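Long-range contacts in protein bvu-3222 (Bacteroides vulgatus ATCC 8482, PDB 3FYF), which is of unknown function but belongs to the DUF4251 family and is probably a periplasmic protein, built here from a curled antiparallel sheet and a long N-terminal helical region: residues B[32-36]-B[138-144]; B[50-54]-B[64-68]; B[67-71]-B[82-86]; B[104-110]-B[121-126]; B[143-147]-B[159-165]. One frame throughout, in Å; residues are numbered along the deposited sequence.

Contact 1: B[32-36]-B[138-144]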
# COMPACT_ATOMS: atom_id res chain seq x y z
N ASP B 32 13.49 -4.34 11.43
CA ASP B 32 12.91 -4.88 10.21
C ASP B 32 13.61 -6.17 9.82
O ASP B 32 12.97 -7.09 9.30
CB ASP B 32 12.94 -3.84 9.08
CG ASP B 32 11.81 -2.84 9.18
OD1 ASP B 32 10.81 -3.13 9.88
OD2 ASP B 32 11.91 -1.76 8.56
N SER B 33 14.91 -6.25 10.11
CA SER B 33 15.67 -7.49 9.95
C SER B 33 15.19 -8.62 10.87
O SER B 33 15.13 -9.78 10.45
CB SER B 33 17.16 -7.23 10.12
OG SER B 33 17.66 -6.50 9.02
N VAL B 34 14.83 -8.27 12.11
CA VAL B 34 14.28 -9.24 13.07
C VAL B 34 12.94 -9.80 12.57
O VAL B 34 12.74 -11.02 12.54
CB VAL B 34 14.15 -8.63 14.50
CG1 VAL B 34 13.17 -9.42 15.38
CG2 VAL B 34 15.52 -8.53 15.17
N SER B 35 12.06 -8.90 12.14
CA SER B 35 10.76 -9.25 11.59
C SER B 35 10.86 -10.07 10.31
O SER B 35 10.02 -10.92 10.05
CB SER B 35 9.95 -7.98 11.33
OG SER B 35 10.08 -7.06 12.39
N TYR B 36 11.90 -9.80 9.52
CA TYR B 36 12.21 -10.53 8.30
C TYR B 36 12.48 -12.01 8.55
O TYR B 36 11.81 -12.86 7.97
CB TYR B 36 13.39 -9.88 7.58
CG TYR B 36 13.91 -10.62 6.37
CD1 TYR B 36 13.10 -10.83 5.25
CD2 TYR B 36 15.23 -11.06 6.32
CE1 TYR B 36 13.59 -11.48 4.13
CE2 TYR B 36 15.73 -11.71 5.20
CZ TYR B 36 14.90 -11.92 4.11
OH TYR B 36 15.38 -12.56 3.00
N LEU B 138 7.29 -11.31 -0.32
CA LEU B 138 7.83 -10.71 0.90
C LEU B 138 9.06 -9.86 0.58
O LEU B 138 10.01 -10.35 -0.02
CB LEU B 138 8.18 -11.80 1.92
CG LEU B 138 9.05 -11.52 3.16
CD1 LEU B 138 8.33 -10.65 4.17
CD2 LEU B 138 9.46 -12.83 3.81
N THR B 139 9.03 -8.59 0.98
CA THR B 139 10.15 -7.68 0.76
C THR B 139 11.33 -8.04 1.67
O THR B 139 11.17 -8.14 2.88
CB THR B 139 9.71 -6.21 0.99
OG1 THR B 139 8.54 -5.92 0.21
CG2 THR B 139 10.81 -5.24 0.61
N GLY B 140 12.50 -8.24 1.07
CA GLY B 140 13.71 -8.62 1.79
C GLY B 140 14.17 -7.61 2.83
O GLY B 140 14.15 -6.40 2.58
N GLY B 141 14.56 -8.11 4.00
CA GLY B 141 14.95 -7.26 5.13
C GLY B 141 13.79 -6.62 5.87
O GLY B 141 14.01 -5.74 6.70
N THR B 142 12.56 -7.03 5.57
CA THR B 142 11.34 -6.53 6.22
C THR B 142 10.36 -7.69 6.43
O THR B 142 10.59 -8.79 5.93
CB THR B 142 10.58 -5.48 5.35
OG1 THR B 142 10.00 -6.15 4.23
CG2 THR B 142 11.47 -4.34 4.85
N ASN B 143 9.26 -7.44 7.15
CA ASN B 143 8.10 -8.35 7.12
C ASN B 143 6.92 -7.80 6.31
O ASN B 143 5.78 -8.23 6.47
CB ASN B 143 7.68 -8.85 8.52
CG ASN B 143 6.94 -7.79 9.36
OD1 ASN B 143 6.16 -8.14 10.25
ND2 ASN B 143 7.19 -6.51 9.10
N GLN B 144 7.22 -6.85 5.44
CA GLN B 144 6.22 -6.23 4.60
C GLN B 144 5.97 -7.10 3.38
O GLN B 144 6.91 -7.48 2.67
CB GLN B 144 6.66 -4.82 4.22
CG GLN B 144 6.78 -3.91 5.43
CD GLN B 144 7.52 -2.63 5.13
OE1 GLN B 144 7.52 -2.14 4.00
NE2 GLN B 144 8.14 -2.06 6.16
O HOH W 1 9.04 -4.65 8.36
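Tyr-36 lays its aromatic face on a bare peptide: Gly-141 N stands 3.3 Å above the plane of the Tyr-36 ring, over its centre, and the carbonyl carbon of Gly-140 lies over the same face nearer the rim. Gly-141 CA adds a CH-pi contact, 4.0 Å from the ring centroid. With CG anti to the backbone N (chi1 174°), the ring reaches out from the helix onto the type II turn Thr-139 to Thr-142, and Thr-142 O meets its edge, 3.3 Å from Tyr-36 CD1. Gly-141 suits its place because the turn needs a positive phi there. The hydroxyl of Tyr-36 bonds to Gly-117 O, so an alanine here would probably uncover the Gly-140 to Gly-141 peptide and leave Gly-117 O without its mate. Thr-142 is equally apt: both its OG1 and its backbone N reach Thr-139 O from the same face of the carbonyl plane, OG1 at 2.7 Å from that oxygen. Thr-142 OG1 then accepts from Gln-144 N, making an ST turn at Thr-142. One residue before Tyr-36, Ser-35 CB packs on Asn-143 CG at 3.6 Å, its small size letting the asparagine approach. At the start of the segment, a water bridges the Asp-32 carboxylate and the backbone of Asn-143, donating to Asp-32 OD1 (2.8 Å from the water oxygen) and accepting from Asn-143 N. Helix 27-44 is thus seated against the connection between strands 132-138 and 144-151; Leu-138 extends the packing to Ala-39, Ile-40 and Leu-43, and Thr-139 OG1 bonds to Met-62 O of the second subunit.

Contact 2: B[50-54]-B[64-68]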
# COMPACT_ATOMS: atom_id res chain seq x y z
N LEU B 50 -0.73 -13.15 7.11
CA LEU B 50 -0.52 -11.80 6.62
C LEU B 50 -1.65 -10.92 7.13
O LEU B 50 -2.81 -11.11 6.77
CB LEU B 50 -0.41 -11.72 5.10
CG LEU B 50 -0.05 -10.28 4.69
CD1 LEU B 50 1.17 -10.25 3.83
CD2 LEU B 50 -1.20 -9.48 4.04
N GLU B 51 -1.29 -9.95 7.97
CA GLU B 51 -2.22 -9.00 8.55
C GLU B 51 -2.36 -7.81 7.60
O GLU B 51 -1.45 -6.98 7.51
CB GLU B 51 -1.69 -8.55 9.91
CG GLU B 51 -1.47 -9.69 10.92
CD GLU B 51 -0.86 -9.22 12.23
OE1 GLU B 51 -1.02 -9.92 13.25
OE2 GLU B 51 -0.22 -8.14 12.24
N ALA B 52 -3.49 -7.72 6.91
CA ALA B 52 -3.68 -6.71 5.86
C ALA B 52 -3.86 -5.30 6.41
O ALA B 52 -4.71 -5.04 7.28
CB ALA B 52 -4.86 -7.07 4.98
N ASP B 53 -3.02 -4.41 5.89
CA ASP B 53 -3.14 -2.98 6.12
C ASP B 53 -4.04 -2.34 5.06
O ASP B 53 -4.87 -1.49 5.38
CB ASP B 53 -1.75 -2.35 6.08
CG ASP B 53 -1.81 -0.84 6.16
OD1 ASP B 53 -2.18 -0.32 7.24
OD2 ASP B 53 -1.49 -0.19 5.15
N ASN B 54 -3.86 -2.73 3.80
CA ASN B 54 -4.75 -2.28 2.74
C ASN B 54 -5.06 -3.36 1.71
O ASN B 54 -4.38 -4.37 1.64
CB ASN B 54 -4.20 -1.01 2.05
CG ASN B 54 -2.88 -1.24 1.37
OD1 ASN B 54 -2.82 -1.65 0.20
ND2 ASN B 54 -1.80 -0.96 2.08
N PHE B 64 -7.73 1.34 2.85
CA PHE B 64 -7.05 0.99 4.11
C PHE B 64 -8.02 0.25 5.01
O PHE B 64 -9.22 0.50 5.00
CB PHE B 64 -6.46 2.22 4.80
CG PHE B 64 -5.20 2.70 4.16
CD1 PHE B 64 -4.04 1.95 4.24
CD2 PHE B 64 -5.19 3.88 3.44
CE1 PHE B 64 -2.88 2.37 3.62
CE2 PHE B 64 -4.02 4.31 2.82
CZ PHE B 64 -2.87 3.55 2.91
N VAL B 65 -7.48 -0.68 5.79
CA VAL B 65 -8.30 -1.75 6.32
C VAL B 65 -7.81 -2.24 7.68
O VAL B 65 -6.65 -2.03 8.05
CB VAL B 65 -8.40 -2.87 5.23
CG1 VAL B 65 -7.79 -4.20 5.66
CG2 VAL B 65 -9.81 -2.98 4.69
N SER B 66 -8.70 -2.85 8.46
CA SER B 66 -8.30 -3.51 9.70
C SER B 66 -7.88 -4.95 9.44
O SER B 66 -8.54 -5.67 8.71
CB SER B 66 -9.43 -3.48 10.73
OG SER B 66 -9.15 -4.36 11.81
N SER B 67 -6.78 -5.36 10.06
CA SER B 67 -6.22 -6.71 9.88
C SER B 67 -6.94 -7.81 10.65
O SER B 67 -6.66 -9.00 10.45
CB SER B 67 -4.73 -6.71 10.23
OG SER B 67 -4.50 -6.17 11.52
N ASN B 68 -7.88 -7.43 11.52
CA ASN B 68 -8.74 -8.38 12.23
C ASN B 68 -9.74 -9.07 11.30
O ASN B 68 -10.09 -10.23 11.52
CB ASN B 68 -9.50 -7.68 13.37
CG ASN B 68 -8.66 -7.52 14.63
OD1 ASN B 68 -7.52 -8.00 14.72
ND2 ASN B 68 -9.22 -6.83 15.62
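Asn-54 and Phe-64 form an antiparallel, non-hydrogen-bonded pair at the base of the hairpin of strands 54-57 and 62-64, just past the corner where the chain turns at Asp-53. A classic beta bulge marks that corner: Asp-53 and Asn-54 both lie opposite Asn-161 of strand 158-166. One backbone bond ties the two segments, from Val-65 N to Asp-53 O at 2.8 Å; its N-H angle of 137° shows it to be bent, as might be expected where the strand pairing is giving out. Beyond it the chains are held by packing alone. Val-65 CG1 lies 4.2 Å from Ala-52 CB, and Ser-67 CB rests 3.6 Å from Glu-51 CB; alanine and serine are small enough to let the returning loop come close to the strand. Phe-64 runs alongside Asp-53 and Asn-54, all three pointing the same way, so the ring packs beside polar groups. The ring also meets Tyr-163 of the second subunit, and Gln-144 OE1 of that subunit accepts from Phe-64 N. Asn-54 suits the corner because its amide works twice: OD1 takes a bond from Asn-161 ND2, and ND2 donates to Asp-53 OD2 on the anti side of the carboxylate. In Asp-53, chi1 of 174° carries the carboxylate back beside Phe-64, and OD2 meets the edge of the ring, in its plane and 3.3 Å from Phe-64 CE1.

Contact 3: B[67-71]-B[82-86]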
# COMPACT_ATOMS: atom_id res chain seq x y z
N SER B 67 -6.78 -5.36 10.06
CA SER B 67 -6.22 -6.71 9.88
C SER B 67 -6.94 -7.81 10.65
O SER B 67 -6.66 -9.00 10.45
CB SER B 67 -4.73 -6.71 10.23
OG SER B 67 -4.50 -6.17 11.52
N ASN B 68 -7.88 -7.43 11.52
CA ASN B 68 -8.74 -8.38 12.23
C ASN B 68 -9.74 -9.07 11.30
O ASN B 68 -10.09 -10.23 11.52
CB ASN B 68 -9.50 -7.68 13.37
CG ASN B 68 -8.66 -7.52 14.63
OD1 ASN B 68 -7.52 -8.00 14.72
ND2 ASN B 68 -9.22 -6.83 15.62
N THR B 69 -10.18 -8.35 10.28
CA THR B 69 -11.21 -8.85 9.35
C THR B 69 -10.71 -9.04 7.91
O THR B 69 -11.48 -9.43 7.03
CB THR B 69 -12.47 -7.96 9.35
OG1 THR B 69 -12.10 -6.59 9.11
CG2 THR B 69 -13.21 -8.05 10.69
N ASN B 70 -9.43 -8.75 7.68
CA ASN B 70 -8.79 -9.01 6.39
C ASN B 70 -7.43 -9.62 6.61
O ASN B 70 -6.49 -8.95 7.03
CB ASN B 70 -8.67 -7.74 5.54
CG ASN B 70 -10.00 -7.08 5.25
OD1 ASN B 70 -10.59 -7.29 4.19
ND2 ASN B 70 -10.48 -6.27 6.19
N TYR B 71 -7.33 -10.92 6.36
CA TYR B 71 -6.09 -11.64 6.57
C TYR B 71 -5.95 -12.85 5.64
O TYR B 71 -6.90 -13.27 4.99
CB TYR B 71 -5.92 -12.07 8.04
CG TYR B 71 -7.01 -12.98 8.58
CD1 TYR B 71 -6.90 -14.37 8.47
CD2 TYR B 71 -8.12 -12.46 9.24
CE1 TYR B 71 -7.89 -15.21 8.97
CE2 TYR B 71 -9.12 -13.30 9.75
CZ TYR B 71 -8.99 -14.67 9.61
OH TYR B 71 -9.96 -15.52 10.10
N GLN B 82 -9.54 -14.66 4.43
CA GLN B 82 -10.66 -13.88 4.95
C GLN B 82 -10.61 -12.43 4.46
O GLN B 82 -9.59 -11.75 4.60
CB GLN B 82 -10.68 -13.91 6.48
CG GLN B 82 -11.89 -13.21 7.12
CD GLN B 82 -13.18 -13.98 6.90
OE1 GLN B 82 -13.32 -15.11 7.36
NE2 GLN B 82 -14.14 -13.35 6.22
N THR B 83 -11.71 -11.98 3.87
CA THR B 83 -11.88 -10.57 3.51
C THR B 83 -13.31 -10.10 3.77
O THR B 83 -14.24 -10.90 3.82
CB THR B 83 -11.40 -10.28 2.06
OG1 THR B 83 -11.20 -8.87 1.89
CG2 THR B 83 -12.37 -10.80 1.00
N ALA B 84 -13.48 -8.79 3.93
CA ALA B 84 -14.78 -8.19 4.23
C ALA B 84 -15.59 -7.84 2.98
O ALA B 84 -16.69 -7.27 3.08
CB ALA B 84 -14.60 -6.96 5.12
N PHE B 85 -15.06 -8.17 1.81
CA PHE B 85 -15.76 -7.95 0.55
C PHE B 85 -16.25 -9.27 -0.04
O PHE B 85 -15.82 -10.35 0.38
CB PHE B 85 -14.86 -7.23 -0.45
CG PHE B 85 -14.07 -6.11 0.14
CD1 PHE B 85 -14.64 -4.86 0.33
CD2 PHE B 85 -12.75 -6.30 0.52
CE1 PHE B 85 -13.91 -3.82 0.88
CE2 PHE B 85 -12.01 -5.27 1.07
CZ PHE B 85 -12.59 -4.03 1.25
N THR B 86 -17.16 -9.18 -1.01
CA THR B 86 -18.15 -10.22 -1.23
C THR B 86 -17.68 -11.22 -2.29
O THR B 86 -17.39 -12.37 -1.98
CB THR B 86 -19.51 -9.63 -1.66
OG1 THR B 86 -19.93 -8.65 -0.71
CG2 THR B 86 -20.56 -10.72 -1.76
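Tyr-71 and Gln-82 cross at a slant, the aliphatic root of the glutamine over one face of the ring. Gln-82 CB sits 3.8 Å from the Tyr-71 ring centroid, only 17° off the normal, a CH-pi contact. Tyr-71 CG lies between its backbone N and carbonyl carbon (chi1 60°), folding the ring over its strand neighbour. Glutamine serves both needs: its methylenes cover the ring while its amide oxygen, OE1, bonds to Thr-101 OG1. Beneath them the backbones form an antiparallel hydrogen-bonded pair, with Tyr-71 N to Gln-82 O and Gln-82 N to Tyr-71 O both at 3.0 Å.

Asn-70 reaches across with its amide oxygen. Thr-83 OG1 donates to Asn-70 OD1 at 2.9 Å, within the carbonyl plane, whereas Ala-84 N comes from above that plane, 3.3 Å from the same oxygen. Two donors from different directions, together with the bond from Asn-70 ND2 to Ser-66 O, should fix the amide's rotation, and a side chain with donor and acceptor suits this buried spot.

The contact closes the open end of the hairpin of strands 71-75 and 78-83; Asn-70 also packs on Ala-52 of strand 48-52, and Met-160 of strand 158-166 touches both Asn-70 and Thr-83.

Contact 4: B[104-110]-B[121-126]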
# COMPACT_ATOMS: atom_id res chain seq x y z
N GLY B 104 -9.64 -24.15 3.92
CA GLY B 104 -9.36 -25.49 3.38
C GLY B 104 -7.91 -25.92 3.35
O GLY B 104 -7.06 -25.33 4.02
N ASN B 105 -7.64 -26.95 2.56
CA ASN B 105 -6.31 -27.56 2.47
C ASN B 105 -5.33 -26.75 1.63
O ASN B 105 -5.69 -26.24 0.57
CB ASN B 105 -6.40 -28.98 1.89
CG ASN B 105 -7.14 -29.94 2.81
OD1 ASN B 105 -6.63 -30.34 3.86
ND2 ASN B 105 -8.34 -30.34 2.40
N VAL B 106 -4.09 -26.65 2.11
CA VAL B 106 -3.01 -25.97 1.37
C VAL B 106 -2.19 -26.98 0.56
O VAL B 106 -1.64 -27.93 1.11
CB VAL B 106 -2.07 -25.18 2.31
CG1 VAL B 106 -1.01 -24.44 1.52
CG2 VAL B 106 -2.85 -24.18 3.13
N ASN B 107 -2.12 -26.75 -0.75
CA ASN B 107 -1.37 -27.60 -1.67
C ASN B 107 -0.53 -26.80 -2.66
O ASN B 107 -0.78 -25.61 -2.86
CB ASN B 107 -2.32 -28.55 -2.42
CG ASN B 107 -3.42 -27.80 -3.14
OD1 ASN B 107 -3.25 -27.34 -4.27
ND2 ASN B 107 -4.58 -27.69 -2.50
N GLY B 108 0.47 -27.45 -3.26
CA GLY B 108 1.31 -26.84 -4.29
C GLY B 108 2.22 -25.72 -3.81
O GLY B 108 2.39 -24.71 -4.50
N ILE B 109 2.80 -25.90 -2.62
CA ILE B 109 3.66 -24.90 -2.00
C ILE B 109 5.04 -24.84 -2.64
O ILE B 109 5.77 -25.83 -2.65
CB ILE B 109 3.82 -25.15 -0.47
CG1 ILE B 109 2.46 -25.17 0.23
CG2 ILE B 109 4.75 -24.11 0.17
CD1 ILE B 109 2.50 -25.72 1.66
N SER B 110 5.40 -23.66 -3.16
CA SER B 110 6.77 -23.36 -3.57
C SER B 110 7.27 -22.08 -2.89
O SER B 110 6.50 -21.14 -2.68
CB SER B 110 6.89 -23.26 -5.10
OG SER B 110 6.33 -22.05 -5.60
N TYR B 121 6.44 -16.76 -2.41
CA TYR B 121 5.77 -17.90 -1.80
C TYR B 121 4.41 -18.10 -2.46
O TYR B 121 3.51 -17.25 -2.33
CB TYR B 121 5.61 -17.65 -0.30
CG TYR B 121 5.18 -18.83 0.53
CD1 TYR B 121 3.83 -19.11 0.75
CD2 TYR B 121 6.13 -19.66 1.14
CE1 TYR B 121 3.44 -20.19 1.54
CE2 TYR B 121 5.74 -20.74 1.93
CZ TYR B 121 4.40 -21.00 2.12
OH TYR B 121 4.00 -22.06 2.89
N ASN B 122 4.26 -19.22 -3.18
CA ASN B 122 3.04 -19.52 -3.93
C ASN B 122 2.37 -20.79 -3.41
O ASN B 122 3.07 -21.72 -2.99
CB ASN B 122 3.34 -19.67 -5.43
CG ASN B 122 3.76 -18.37 -6.11
OD1 ASN B 122 4.18 -18.37 -7.26
ND2 ASN B 122 3.63 -17.26 -5.41
N TYR B 123 1.04 -20.84 -3.46
CA TYR B 123 0.26 -22.02 -3.05
C TYR B 123 -1.21 -21.96 -3.48
O TYR B 123 -1.72 -20.91 -3.90
CB TYR B 123 0.35 -22.27 -1.53
CG TYR B 123 -0.22 -21.16 -0.66
CD1 TYR B 123 0.56 -20.06 -0.31
CD2 TYR B 123 -1.52 -21.22 -0.17
CE1 TYR B 123 0.06 -19.05 0.50
CE2 TYR B 123 -2.03 -20.22 0.64
CZ TYR B 123 -1.23 -19.13 0.97
OH TYR B 123 -1.72 -18.12 1.77
N GLY B 124 -1.88 -23.10 -3.38
CA GLY B 124 -3.31 -23.20 -3.66
C GLY B 124 -4.10 -23.50 -2.39
O GLY B 124 -3.56 -24.02 -1.41
N ILE B 125 -5.38 -23.13 -2.41
CA ILE B 125 -6.31 -23.41 -1.32
C ILE B 125 -7.51 -24.15 -1.91
O ILE B 125 -8.14 -23.67 -2.86
CB ILE B 125 -6.82 -22.11 -0.63
CG1 ILE B 125 -5.67 -21.32 -0.00
CG2 ILE B 125 -7.88 -22.42 0.43
CD1 ILE B 125 -5.25 -21.80 1.37
N ASN B 126 -7.82 -25.32 -1.35
CA ASN B 126 -8.98 -26.09 -1.79
C ASN B 126 -10.15 -25.95 -0.81
O ASN B 126 -10.15 -26.55 0.27
CB ASN B 126 -8.63 -27.56 -2.02
CG ASN B 126 -8.13 -27.84 -3.43
OD1 ASN B 126 -8.49 -28.85 -4.03
ND2 ASN B 126 -7.32 -26.93 -3.97
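Strands 104-110 and 121-126 run antiparallel, from the pair Asn-105 and Asn-126 to the pair Ser-110 and Asn-122, their axes 4.6 Å apart at closest approach, as the two arms of a beta hairpin. A beta bulge between Asn-107 and Ser-110 shifts the register by one residue. Gly-108 takes a positive phi there, which favours glycine. Before the bulge Gly-124 N donates to Asn-107 O at 2.8 Å; beyond it Ser-110 N bonds to Asn-122 O at 3.0 Å. Gly-124 suits its place because a side chain would press on the Asn-107 amide.

The apolar groups gather on the side carrying Val-106 and Ile-125. In Val-106, chi1 of -177° swings CG1 to within 3.7 Å of Tyr-123 CD2 and leaves CG2 for Ile-125. Tyr-123 continues inward to Val-72 and Val-74 of strand 71-75. Tyr-121 slants past Ile-109, whose CG2 is 3.7 Å from Tyr-121 CZ, and its ring meets Phe-48 edge-to-face. A serine in place of Tyr-121 would probably strip Ile-109 CG2 of its cover and leave Phe-48 without its aromatic mate. Branched residues suit such a strand pair, since each methyl can find its own partner: Val-106 CG2 lies 3.8 Å from Ile-125 CD1.

Contact 5: B[143-147]-B[159-165]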
# COMPACT_ATOMS: atom_id res chain seq x y z
N ASN B 143 9.26 -7.44 7.15
CA ASN B 143 8.10 -8.35 7.12
C ASN B 143 6.92 -7.80 6.31
O ASN B 143 5.78 -8.23 6.47
CB ASN B 143 7.68 -8.85 8.52
CG ASN B 143 6.94 -7.79 9.36
OD1 ASN B 143 6.16 -8.14 10.25
ND2 ASN B 143 7.19 -6.51 9.10
N GLN B 144 7.22 -6.85 5.44
CA GLN B 144 6.22 -6.23 4.60
C GLN B 144 5.97 -7.10 3.38
O GLN B 144 6.91 -7.48 2.67
CB GLN B 144 6.66 -4.82 4.22
CG GLN B 144 6.78 -3.91 5.43
CD GLN B 144 7.52 -2.63 5.13
OE1 GLN B 144 7.52 -2.14 4.00
NE2 GLN B 144 8.14 -2.06 6.16
N ALA B 145 4.72 -7.47 3.16
CA ALA B 145 4.42 -8.43 2.11
C ALA B 145 3.11 -8.14 1.42
O ALA B 145 2.20 -7.54 2.01
CB ALA B 145 4.44 -9.85 2.67
N SER B 146 3.03 -8.56 0.16
CA SER B 146 1.87 -8.41 -0.69
C SER B 146 1.32 -9.78 -1.08
O SER B 146 2.06 -10.65 -1.54
CB SER B 146 2.27 -7.67 -1.96
OG SER B 146 1.13 -7.16 -2.61
N VAL B 147 0.01 -9.97 -0.91
CA VAL B 147 -0.64 -11.26 -1.21
C VAL B 147 -1.66 -11.07 -2.31
O VAL B 147 -2.64 -10.37 -2.11
CB VAL B 147 -1.40 -11.81 0.02
CG1 VAL B 147 -1.96 -13.18 -0.27
CG2 VAL B 147 -0.50 -11.90 1.21
N THR B 159 -5.67 -8.02 -3.98
CA THR B 159 -4.34 -7.99 -3.38
C THR B 159 -4.43 -7.40 -1.96
O THR B 159 -5.06 -6.38 -1.77
CB THR B 159 -3.36 -7.17 -4.25
OG1 THR B 159 -3.31 -7.72 -5.57
CG2 THR B 159 -1.96 -7.18 -3.65
N MET B 160 -3.81 -8.07 -0.99
CA MET B 160 -3.69 -7.56 0.38
C MET B 160 -2.25 -7.17 0.66
O MET B 160 -1.34 -7.99 0.48
CB MET B 160 -4.08 -8.63 1.41
CG MET B 160 -5.52 -9.09 1.36
SD MET B 160 -6.01 -10.10 2.79
CE MET B 160 -7.72 -10.21 2.38
N ASN B 161 -2.04 -5.93 1.10
CA ASN B 161 -0.72 -5.44 1.46
C ASN B 161 -0.65 -5.25 2.95
O ASN B 161 -1.49 -4.57 3.52
CB ASN B 161 -0.42 -4.12 0.75
CG ASN B 161 -0.43 -4.26 -0.76
OD1 ASN B 161 0.33 -5.05 -1.32
ND2 ASN B 161 -1.29 -3.50 -1.43
N GLY B 162 0.36 -5.83 3.58
CA GLY B 162 0.46 -5.74 5.03
C GLY B 162 1.70 -6.38 5.59
O GLY B 162 2.76 -6.36 4.96
N TYR B 163 1.56 -6.96 6.78
CA TYR B 163 2.68 -7.47 7.56
C TYR B 163 2.57 -8.98 7.73
O TYR B 163 1.53 -9.49 8.14
CB TYR B 163 2.75 -6.77 8.93
CG TYR B 163 2.94 -5.27 8.81
CD1 TYR B 163 4.22 -4.72 8.71
CD2 TYR B 163 1.85 -4.40 8.77
CE1 TYR B 163 4.40 -3.34 8.57
CE2 TYR B 163 2.02 -3.02 8.63
CZ TYR B 163 3.29 -2.50 8.54
OH TYR B 163 3.46 -1.14 8.41
N LEU B 164 3.65 -9.69 7.39
CA LEU B 164 3.71 -11.14 7.50
C LEU B 164 4.33 -11.57 8.83
O LEU B 164 5.53 -11.35 9.07
CB LEU B 164 4.52 -11.71 6.33
CG LEU B 164 4.44 -13.21 6.02
CD1 LEU B 164 3.01 -13.61 5.66
CD2 LEU B 164 5.37 -13.52 4.88
N VAL B 165 3.52 -12.17 9.70
CA VAL B 165 3.96 -12.54 11.07
C VAL B 165 3.81 -14.04 11.32
O VAL B 165 3.02 -14.70 10.63
CB VAL B 165 3.21 -11.72 12.18
CG1 VAL B 165 3.64 -10.26 12.18
CG2 VAL B 165 1.70 -11.86 12.07
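Ser-146 and Asn-161 make the tightest side-chain link of this antiparallel hairpin, with Ser-146 OG donating to Asn-161 OD1 at 2.6 Å. A chi1 of -163° turns the serine hydroxyl away from its own backbone N and aims it across the non-hydrogen-bonded pair, and Thr-159 CG2 closes in at 3.3 Å from Ser-146 OG. Asparagine suits the place since its ND2 remains available to Asn-54 OD1, so one buried amide joins three strands. The backbones are equally well matched: Leu-164 N reaches Asn-143 O at 2.7 Å and an almost straight 175°, and Val-147 N meets Met-160 O at 2.8 Å.

The face carrying Ala-145, Val-147 and Met-160 is buried and apolar, packed at van der Waals distance. Val-147 CB is 4.4 Å from Met-160 CB, and Met-160 leads its sulfur away toward Asn-70 and Tyr-71. Ala-145 CB lies 4.1 Å from Leu-164 CB, and Leu-50 of strand 48-52 packs against Ala-145 and Val-147.

The looser side is at Tyr-163 and Val-165, both partly exposed. The Asn-143 amide meets the tyrosine ring at the edge, ND2 being 3.5 Å from Tyr-163 CD1, while Phe-64 of the second subunit stacks on the ring.

Strands 144-151 and 158-166 sit at the heart of the sheet, between strand 132-138 on one side and strands 48-52 and 54-57 on the other, with Leu-164 reaching Leu-43 of helix 27-44.

Contact 5 is the hub, its centre about 1 Å from that of the chain. Contact 1 shares Asn-143 and Gln-144 with it, the two centres lying about 10 Å apart. Contact 2 joins it through the corner at Asp-53, where Asp-53 N comes 2.8 Å from Asn-161 O. Contact 3 continues contact 2 through Ser-67 and Asn-68, and meets contact 5 at Met-160, whose CE lies 3.3 Å from Gln-82 O. Contact 4 stands apart, its centre about 17 Å from that of contact 5, yet in the same curled sheet. Contacts 1, 2 and 5 all touch the second subunit. No active site or ligand is known.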